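PDB 3GA2: endonuclease V from Bacillus subtilis, which probably nicks DNA near deaminated bases such as deoxyinosine, cutting the second phosphodiester bond 3' to the lesion in magnesium-dependent DNA repair. Local coordinates for residues N23-I28 / H122-G127; K149-D154 / I169-V174; V156-E161 / G176-T181. The protein carries 1 engineered substitution. All blocks are in the same frame, centred on the assembly; numbering follows the deposited sequence.

Contact 1 (N23-I28 / H122-G127); sequences NLKNRI and HYNHMG
Leu24 and Met126, the latter modelled as selenomethionine, make the tight and buried half of this contact. Their side chains cross at about a right angle. The terminal CE of Met126 presses against both CB and CD1 of Leu24. It lies 3.5 Å from Leu24 CB, closer than carbon atoms usually pack. A bend at chi2 (53°) brings Met126 SE to 4.2 Å from the backbone N of Lys25. His131 of helix 128-136 touches both Leu24 and Met126, and Phe134 also packs on Met126.

The contact joins the end of helix 14-25 to the loop between strand 113-116 and helix 128-136, within the RNase H-like fold of the endonuclease V family. Gly127 is the N-cap residue of helix 128-136. The chain leaves helix 14-25 through a type I turn from Lys25 to Ile28.

The other side is more polar and partly exposed. Ile28 brings its CD1 to 3.4 Å from the backbone O of His125. Lys25 reaches across the side chain of Asn124, its chain bent at chi3 (65°). Lys25 NZ donates a hydrogen bond to Asn124 OD1 at 2.6 Å. The ammonium sits above the carbonyl plane, with a C=O...N angle of 95°. Asn124 ND2 is also near, 2.9 Å from Lys25 NZ, but both are donors and no bond forms between them.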
loop_
_atom_site.group_PDB
_atom_site.type_symbol
_atom_site.label_atom_id
_atom_site.label_comp_id
_atom_site.label_asym_id
_atom_site.label_seq_id
_atom_site.Cartn_x
_atom_site.Cartn_y
_atom_site.Cartn_z
ATOM N N ASN A 23 -17.765 -3.134 7.605
ATOM C CA ASN A 23 -17.556 -4.276 8.478
ATOM C C ASN A 23 -16.092 -4.343 8.894
ATOM O O ASN A 23 -15.775 -4.369 10.080
ATOM C CB ASN A 23 -17.951 -5.569 7.760
ATOM C CG ASN A 23 -19.454 -5.768 7.705
ATOM O OD1 ASN A 23 -19.953 -6.641 6.992
ATOM N ND2 ASN A 23 -20.183 -4.964 8.468
ATOM N N LEU A 24 -15.201 -4.362 7.910
ATOM C CA LEU A 24 -13.773 -4.437 8.188
ATOM C C LEU A 24 -13.256 -3.211 8.932
ATOM O O LEU A 24 -12.365 -3.321 9.775
ATOM C CB LEU A 24 -13.000 -4.612 6.883
ATOM C CG LEU A 24 -13.349 -5.874 6.091
ATOM C CD1 LEU A 24 -12.566 -5.873 4.791
ATOM C CD2 LEU A 24 -13.032 -7.119 6.914
ATOM N N LYS A 25 -13.825 -2.048 8.626
ATOM C CA LYS A 25 -13.412 -0.805 9.258
ATOM C C LYS A 25 -13.521 -0.878 10.776
ATOM O O LYS A 25 -12.732 -0.265 11.490
ATOM C CB LYS A 25 -14.254 0.362 8.735
ATOM C CG LYS A 25 -13.795 1.718 9.230
ATOM C CD LYS A 25 -14.485 2.860 8.499
ATOM C CE LYS A 25 -15.972 2.896 8.763
ATOM N NZ LYS A 25 -16.598 4.092 8.138
ATOM N N ASN A 26 -14.494 -1.628 11.273
ATOM C CA ASN A 26 -14.664 -1.749 12.710
ATOM C C ASN A 26 -13.683 -2.754 13.296
ATOM O O ASN A 26 -13.657 -2.978 14.504
ATOM C CB ASN A 26 -16.105 -2.146 13.039
ATOM C CG ASN A 26 -17.101 -1.065 12.664
ATOM O OD1 ASN A 26 -16.968 0.088 13.083
ATOM N ND2 ASN A 26 -18.104 -1.428 11.874
ATOM N N ARG A 27 -12.866 -3.348 12.432
ATOM C CA ARG A 27 -11.874 -4.329 12.862
ATOM C C ARG A 27 -10.450 -3.782 12.734
ATOM O O ARG A 27 -9.477 -4.531 12.814
ATOM C CB ARG A 27 -12.019 -5.616 12.041
ATOM C CG ARG A 27 -13.341 -6.344 12.257
ATOM C CD ARG A 27 -13.488 -7.536 11.318
ATOM N NE ARG A 27 -12.363 -8.464 11.432
ATOM C CZ ARG A 27 -12.212 -9.560 10.693
ATOM N NH1 ARG A 27 -13.116 -9.882 9.776
ATOM N NH2 ARG A 27 -11.149 -10.332 10.866
ATOM N N ILE A 28 -10.335 -2.474 12.535
ATOM C CA ILE A 28 -9.031 -1.839 12.407
ATOM C C ILE A 28 -8.379 -1.678 13.772
ATOM O O ILE A 28 -9.016 -1.233 14.727
ATOM C CB ILE A 28 -9.150 -0.454 11.739
ATOM C CG1 ILE A 28 -9.608 -0.636 10.292
ATOM C CG2 ILE A 28 -7.818 0.288 11.822
ATOM C CD1 ILE A 28 -9.946 0.639 9.572
ATOM N N HIS A 122 -7.899 7.601 4.121
ATOM C CA HIS A 122 -8.887 7.330 3.091
ATOM C C HIS A 122 -10.260 7.745 3.601
ATOM O O HIS A 122 -10.510 7.708 4.807
ATOM C CB HIS A 122 -8.856 5.832 2.761
ATOM C CG HIS A 122 -9.944 5.389 1.839
ATOM N ND1 HIS A 122 -11.186 5.001 2.291
ATOM C CD2 HIS A 122 -9.985 5.299 0.489
ATOM C CE1 HIS A 122 -11.948 4.689 1.256
ATOM N NE2 HIS A 122 -11.244 4.862 0.153
ATOM N N TYR A 123 -11.134 8.139 2.676
ATOM C CA TYR A 123 -12.495 8.585 2.984
ATOM C C TYR A 123 -13.147 7.764 4.085
ATOM O O TYR A 123 -13.841 8.296 4.944
ATOM C CB TYR A 123 -13.397 8.503 1.742
ATOM C CG TYR A 123 -12.911 9.274 0.534
ATOM C CD1 TYR A 123 -12.572 8.612 -0.649
ATOM C CD2 TYR A 123 -12.797 10.665 0.567
ATOM C CE1 TYR A 123 -12.126 9.320 -1.770
ATOM C CE2 TYR A 123 -12.352 11.379 -0.548
ATOM C CZ TYR A 123 -12.018 10.703 -1.709
ATOM O OH TYR A 123 -11.559 11.406 -2.802
ATOM N N ASN A 124 -12.937 6.457 4.052
ATOM C CA ASN A 124 -13.542 5.608 5.061
ATOM C C ASN A 124 -12.499 4.743 5.756
ATOM O O ASN A 124 -12.790 3.627 6.188
ATOM C CB ASN A 124 -14.626 4.747 4.411
ATOM C CG ASN A 124 -15.817 4.533 5.318
ATOM O OD1 ASN A 124 -16.283 5.466 5.971
ATOM N ND2 ASN A 124 -16.326 3.308 5.354
ATOM N N HIS A 125 -11.284 5.279 5.867
ATOM C CA HIS A 125 -10.168 4.577 6.502
ATOM C C HIS A 125 -10.026 3.184 5.907
ATOM O O HIS A 125 -9.547 2.267 6.564
ATOM C CB HIS A 125 -10.406 4.474 8.015
ATOM C CG HIS A 125 -10.343 5.791 8.729
ATOM N ND1 HIS A 125 -11.200 6.128 9.754
ATOM C CD2 HIS A 125 -9.513 6.852 8.574
ATOM C CE1 HIS A 125 -10.906 7.337 10.198
ATOM N NE2 HIS A 125 -9.885 7.798 9.498
HETATM N N MSE A 126 -10.428 3.021 4.652
HETATM C CA MSE A 126 -10.350 1.703 4.051
HETATM C C MSE A 126 -9.564 1.646 2.743
HETATM O O MSE A 126 -9.995 1.011 1.778
HETATM C CB MSE A 126 -11.767 1.164 3.861
HETATM C CG MSE A 126 -11.884 -0.348 3.951
HETATM SE SE MSE A 126 -11.131 -1.108 5.582
HETATM C CE MSE A 126 -10.800 -2.863 4.876
ATOM N N GLY A 127 -8.418 2.325 2.714
ATOM C CA GLY A 127 -7.569 2.303 1.537
ATOM C C GLY A 127 -6.979 0.905 1.375
ATOM O O GLY A 127 -6.997 0.103 2.314
#

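Contact 2 (K149-D154 / I169-V174); sequences KIKGCD and IIDGEV
Ile170 meets Ile150, Lys151 and Cys153 at the tip of a beta hairpin. Strands 165-170 and 173-179 form this hairpin through a two-residue type I' turn from Ile170 to Glu173. Strand 165-170 is the outermost strand on this side of the sheet. Facing it, residues 150 to 153 make a second type I' turn, in the loop that follows strand 140-144. Gly152 and Gly172 take up positive phi angles at matching places in the two turns. No hydrogen bond crosses between the segments.

Ile170 has the largest buried area here, and its three carbons beyond CB share out the neighbours. CD1 packs tightly on Ile150, 3.5 Å from Ile150 CB, and the two side chains cross at about a right angle. CG2 lies 3.6 Å from Lys151 CB. CG1 faces Cys153, 3.8 Å from its CB. Cys153 SG is turned beside its own backbone N (chi1 -66°), and it touches both CG1 and CG2 of Ile170 at 3.9 Å. An alanine in place of Ile170 lacks CG1, CG2 and CD1, and would probably cost Ile150, Lys151 and Cys153 these contacts and open a gap between the two turns. Tyr175 of strand 173-179 packs on both Ile150 and Ile170. The OH of Tyr147 is hydrogen-bonded to the backbone O of Cys153.

Lys151 makes the more exposed, polar side. Beyond CB its chain bends at chi2 (66°) and again at chi4, and it crosses the side chain of Asp171 at about a right angle. The salt bridge there is a long one, with Lys151 NZ 3.7 Å from Asp171 OD2. Lys151 CE lies just as near, 3.6 Å from the same OD2.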
loop_
_atom_site.group_PDB
_atom_site.type_symbol
_atom_site.label_atom_id
_atom_site.label_comp_id
_atom_site.label_asym_id
_atom_site.label_seq_id
_atom_site.Cartn_x
_atom_site.Cartn_y
_atom_site.Cartn_z
ATOM N N LYS A 149 -7.516 14.442 -0.838
ATOM C CA LYS A 149 -8.171 15.468 -0.031
ATOM C C LYS A 149 -9.532 15.004 0.504
ATOM O O LYS A 149 -10.466 14.759 -0.259
ATOM C CB LYS A 149 -8.329 16.752 -0.853
ATOM C CG LYS A 149 -8.673 17.973 -0.022
ATOM C CD LYS A 149 -8.731 19.225 -0.878
ATOM C CE LYS A 149 -9.162 20.427 -0.060
ATOM N NZ LYS A 149 -9.482 21.581 -0.929
ATOM N N ILE A 150 -9.635 14.901 1.827
ATOM C CA ILE A 150 -10.854 14.429 2.485
ATOM C C ILE A 150 -11.568 15.499 3.317
ATOM O O ILE A 150 -10.933 16.240 4.068
ATOM C CB ILE A 150 -10.518 13.242 3.419
ATOM C CG1 ILE A 150 -9.719 12.185 2.646
ATOM C CG2 ILE A 150 -11.802 12.636 3.994
ATOM C CD1 ILE A 150 -9.079 11.110 3.534
ATOM N N LYS A 151 -12.890 15.574 3.190
ATOM C CA LYS A 151 -13.664 16.547 3.963
ATOM C C LYS A 151 -13.238 17.975 3.648
ATOM O O LYS A 151 -13.484 18.888 4.439
ATOM C CB LYS A 151 -13.457 16.302 5.460
ATOM C CG LYS A 151 -14.659 15.780 6.220
ATOM C CD LYS A 151 -15.045 14.384 5.785
ATOM C CE LYS A 151 -15.895 13.713 6.854
ATOM N NZ LYS A 151 -17.033 14.578 7.286
ATOM N N GLY A 152 -12.587 18.167 2.506
ATOM C CA GLY A 152 -12.140 19.495 2.135
ATOM C C GLY A 152 -10.969 19.948 2.987
ATOM O O GLY A 152 -10.694 21.142 3.105
ATOM N N CYS A 153 -10.270 18.988 3.582
ATOM C CA CYS A 153 -9.129 19.293 4.435
ATOM C C CYS A 153 -7.813 19.238 3.674
ATOM O O CYS A 153 -7.536 18.277 2.960
ATOM C CB CYS A 153 -9.085 18.314 5.609
ATOM S SG CYS A 153 -10.481 18.497 6.746
ATOM N N ASP A 154 -7.008 20.279 3.828
ATOM C CA ASP A 154 -5.726 20.334 3.154
ATOM C C ASP A 154 -4.626 20.097 4.174
ATOM O O ASP A 154 -4.783 20.406 5.355
ATOM C CB ASP A 154 -5.536 21.691 2.478
ATOM C CG ASP A 154 -4.226 21.784 1.725
ATOM O OD1 ASP A 154 -3.954 20.898 0.883
ATOM O OD2 ASP A 154 -3.467 22.744 1.973
ATOM N N ILE A 169 -4.907 16.061 9.877
ATOM C CA ILE A 169 -6.008 15.881 10.806
ATOM C C ILE A 169 -7.353 16.287 10.212
ATOM O O ILE A 169 -7.483 17.342 9.591
ATOM C CB ILE A 169 -5.737 16.663 12.112
ATOM C CG1 ILE A 169 -4.333 16.318 12.634
ATOM C CG2 ILE A 169 -6.781 16.298 13.165
ATOM C CD1 ILE A 169 -3.955 16.995 13.941
ATOM N N ILE A 170 -8.348 15.424 10.402
ATOM C CA ILE A 170 -9.699 15.643 9.897
ATOM C C ILE A 170 -10.666 15.290 11.022
ATOM O O ILE A 170 -10.607 14.193 11.575
ATOM C CB ILE A 170 -9.961 14.743 8.669
ATOM C CG1 ILE A 170 -8.926 15.051 7.580
ATOM C CG2 ILE A 170 -11.357 14.970 8.125
ATOM C CD1 ILE A 170 -9.011 14.144 6.396
ATOM N N ASP A 171 -11.548 16.222 11.368
ATOM C CA ASP A 171 -12.511 16.002 12.452
ATOM C C ASP A 171 -11.798 15.673 13.760
ATOM O O ASP A 171 -12.310 14.908 14.577
ATOM C CB ASP A 171 -13.477 14.856 12.120
ATOM C CG ASP A 171 -14.391 15.179 10.953
ATOM O OD1 ASP A 171 -14.874 16.330 10.875
ATOM O OD2 ASP A 171 -14.640 14.273 10.129
ATOM N N GLY A 172 -10.612 16.237 13.958
ATOM C CA GLY A 172 -9.881 15.982 15.191
ATOM C C GLY A 172 -9.227 14.614 15.252
ATOM O O GLY A 172 -8.802 14.175 16.317
ATOM N N GLU A 173 -9.147 13.933 14.114
ATOM C CA GLU A 173 -8.520 12.619 14.070
ATOM C C GLU A 173 -7.346 12.611 13.109
ATOM O O GLU A 173 -7.387 13.246 12.053
ATOM C CB GLU A 173 -9.540 11.552 13.670
ATOM C CG GLU A 173 -10.382 11.077 14.840
ATOM C CD GLU A 173 -11.369 9.992 14.464
ATOM O OE1 GLU A 173 -10.976 9.053 13.738
ATOM O OE2 GLU A 173 -12.536 10.073 14.912
ATOM N N VAL A 174 -6.289 11.902 13.484
ATOM C CA VAL A 174 -5.111 11.824 12.637
ATOM C C VAL A 174 -5.281 10.740 11.580
ATOM O O VAL A 174 -5.288 9.554 11.902
ATOM C CB VAL A 174 -3.848 11.496 13.452
ATOM C CG1 VAL A 174 -2.667 11.317 12.506
ATOM C CG2 VAL A 174 -3.566 12.602 14.450
#

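Contact 3 (V156-E161 / G176-T181); sequences VTPEIE and GRALRT
Arg180 donates two hydrogen bonds to successive backbone carbonyls of the loop 156-161. Its NH2 reaches Pro158 O at 2.7 Å, and its NE reaches Glu159 O at 2.8 Å. Both oxygens lie at the edge of the guanidinium, close to its plane. Seen from the carbonyls, each nitrogen stands above the peptide plane. Bends at chi2 (79°), which places CD, and chi3 (66°), which places NE, bring NE to Glu159 O. NH1 is hydrogen-bonded to Val185 O. Three carbonyls thus grip this buried guanidinium and would hold its rotation.

The loop 156-161 precedes edge strand 165-170. It lies alongside the later part of strand 173-179, the hairpin partner of that edge strand, and the residues that follow. Backbone hydrogen bonds link Ala178 with Thr166 and Arg180 with Gly163.

The remaining contacts are van der Waals. Arg180 CG packs against Glu161 O at 3.4 Å. Thr157 CG2 approaches Arg180 NH2 obliquely, at 3.5 Å. Pro158 packs on Ala178, with its CB 3.7 Å from Ala178 O. Its CD is 4.1 Å from Ala178 CB. Thr166 touches both Pro158 and Ala178, and Phe189 of strand 188-194 packs on Ala178.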
loop_
_atom_site.group_PDB
_atom_site.type_symbol
_atom_site.label_atom_id
_atom_site.label_comp_id
_atom_site.label_asym_id
_atom_site.label_seq_id
_atom_site.Cartn_x
_atom_site.Cartn_y
_atom_site.Cartn_z
ATOM N N VAL A 156 -0.602 20.412 5.720
ATOM C CA VAL A 156 0.390 21.456 5.919
ATOM C C VAL A 156 1.681 20.943 5.309
ATOM O O VAL A 156 2.112 19.829 5.603
ATOM C CB VAL A 156 0.620 21.745 7.416
ATOM C CG1 VAL A 156 1.764 22.735 7.581
ATOM C CG2 VAL A 156 -0.648 22.301 8.038
ATOM N N THR A 157 2.288 21.746 4.445
ATOM C CA THR A 157 3.530 21.339 3.809
ATOM C C THR A 157 4.594 21.119 4.875
ATOM O O THR A 157 4.844 21.991 5.703
ATOM C CB THR A 157 4.027 22.398 2.820
ATOM O OG1 THR A 157 3.040 22.600 1.801
ATOM C CG2 THR A 157 5.329 21.948 2.175
ATOM N N PRO A 158 5.227 19.939 4.870
ATOM C CA PRO A 158 6.266 19.626 5.852
ATOM C C PRO A 158 7.539 20.389 5.529
ATOM O O PRO A 158 7.689 20.915 4.428
ATOM C CB PRO A 158 6.430 18.119 5.706
ATOM C CG PRO A 158 6.217 17.922 4.232
ATOM C CD PRO A 158 5.013 18.810 3.946
ATOM N N GLU A 159 8.453 20.454 6.489
ATOM C CA GLU A 159 9.706 21.160 6.279
ATOM C C GLU A 159 10.493 20.522 5.138
ATOM O O GLU A 159 10.217 19.393 4.735
ATOM C CB GLU A 159 10.542 21.152 7.561
ATOM C CG GLU A 159 11.744 22.073 7.482
ATOM C CD GLU A 159 11.343 23.516 7.226
ATOM O OE1 GLU A 159 12.073 24.214 6.488
ATOM O OE2 GLU A 159 10.299 23.947 7.765
ATOM N N ILE A 160 11.476 21.256 4.628
ATOM C CA ILE A 160 12.314 20.792 3.527
ATOM C C ILE A 160 13.258 19.664 3.962
ATOM O O ILE A 160 13.752 18.903 3.132
ATOM C CB ILE A 160 13.166 21.960 2.972
ATOM C CG1 ILE A 160 13.616 21.662 1.543
ATOM C CG2 ILE A 160 14.372 22.201 3.867
ATOM C CD1 ILE A 160 12.658 22.177 0.497
ATOM N N GLU A 161 13.496 19.560 5.265
ATOM C CA GLU A 161 14.394 18.553 5.819
ATOM C C GLU A 161 13.891 17.115 5.716
ATOM O O GLU A 161 12.689 16.854 5.759
ATOM C CB GLU A 161 14.697 18.895 7.283
ATOM C CG GLU A 161 15.601 17.901 8.003
ATOM C CD GLU A 161 16.088 18.420 9.349
ATOM O OE1 GLU A 161 15.242 18.838 10.171
ATOM O OE2 GLU A 161 17.319 18.403 9.587
ATOM N N GLY A 176 -3.197 10.493 8.836
ATOM C CA GLY A 176 -1.869 10.116 8.389
ATOM C C GLY A 176 -0.920 11.306 8.446
ATOM O O GLY A 176 -1.189 12.278 9.149
ATOM N N ARG A 177 0.184 11.240 7.711
ATOM C CA ARG A 177 1.154 12.329 7.706
ATOM C C ARG A 177 1.665 12.693 6.311
ATOM O O ARG A 177 1.703 11.852 5.412
ATOM C CB ARG A 177 2.360 11.968 8.589
ATOM C CG ARG A 177 2.057 11.883 10.082
ATOM C CD ARG A 177 3.244 11.376 10.899
ATOM N NE ARG A 177 2.966 11.425 12.334
ATOM C CZ ARG A 177 3.743 10.888 13.271
ATOM N NH1 ARG A 177 4.859 10.253 12.929
ATOM N NH2 ARG A 177 3.409 10.991 14.551
ATOM N N ALA A 178 2.042 13.956 6.137
ATOM C CA ALA A 178 2.621 14.411 4.878
ATOM C C ALA A 178 4.082 14.300 5.277
ATOM O O ALA A 178 4.524 14.962 6.217
ATOM C CB ALA A 178 2.243 15.856 4.598
ATOM N N LEU A 179 4.820 13.449 4.577
ATOM C CA LEU A 179 6.212 13.198 4.924
ATOM C C LEU A 179 7.237 13.488 3.845
ATOM O O LEU A 179 7.119 13.019 2.712
ATOM C CB LEU A 179 6.354 11.737 5.368
ATOM C CG LEU A 179 7.742 11.217 5.751
ATOM C CD1 LEU A 179 8.229 11.929 6.996
ATOM C CD2 LEU A 179 7.680 9.715 5.974
ATOM N N ARG A 180 8.254 14.254 4.230
ATOM C CA ARG A 180 9.348 14.618 3.346
ATOM C C ARG A 180 10.376 13.494 3.427
ATOM O O ARG A 180 11.167 13.440 4.366
ATOM C CB ARG A 180 10.000 15.921 3.818
ATOM C CG ARG A 180 11.029 16.489 2.854
ATOM C CD ARG A 180 10.355 17.214 1.698
ATOM N NE ARG A 180 9.645 18.402 2.160
ATOM C CZ ARG A 180 8.962 19.228 1.373
ATOM N NH1 ARG A 180 8.886 19.005 0.068
ATOM N NH2 ARG A 180 8.357 20.286 1.898
ATOM N N THR A 181 10.365 12.590 2.457
ATOM C CA THR A 181 11.319 11.492 2.466
ATOM C C THR A 181 12.610 11.943 1.815
ATOM O O THR A 181 13.696 11.706 2.337
ATOM C CB THR A 181 10.774 10.275 1.729
ATOM O OG1 THR A 181 10.151 10.695 0.513
ATOM C CG2 THR A 181 9.766 9.547 2.599
#

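Contacts 2 and 3 share strand 173-179. Contact 2 lies at its start, by the hairpin turn, and contact 3 toward its other end, with centres 16 Å apart. Their segments alternate along the chain, so one long loop, 149-161, meets the hairpin at two places. Contact 1 closes earlier in the sequence. It still touches contact 2, with Ile150 CD1 3.6 Å from His122 C, and their centres are 15 Å apart. Contacts 1 and 3 do not touch; their nearest atoms are about 7 Å apart. All three lie away from Asp46 and Asp116, the predicted magnesium ligands, and are structural packing.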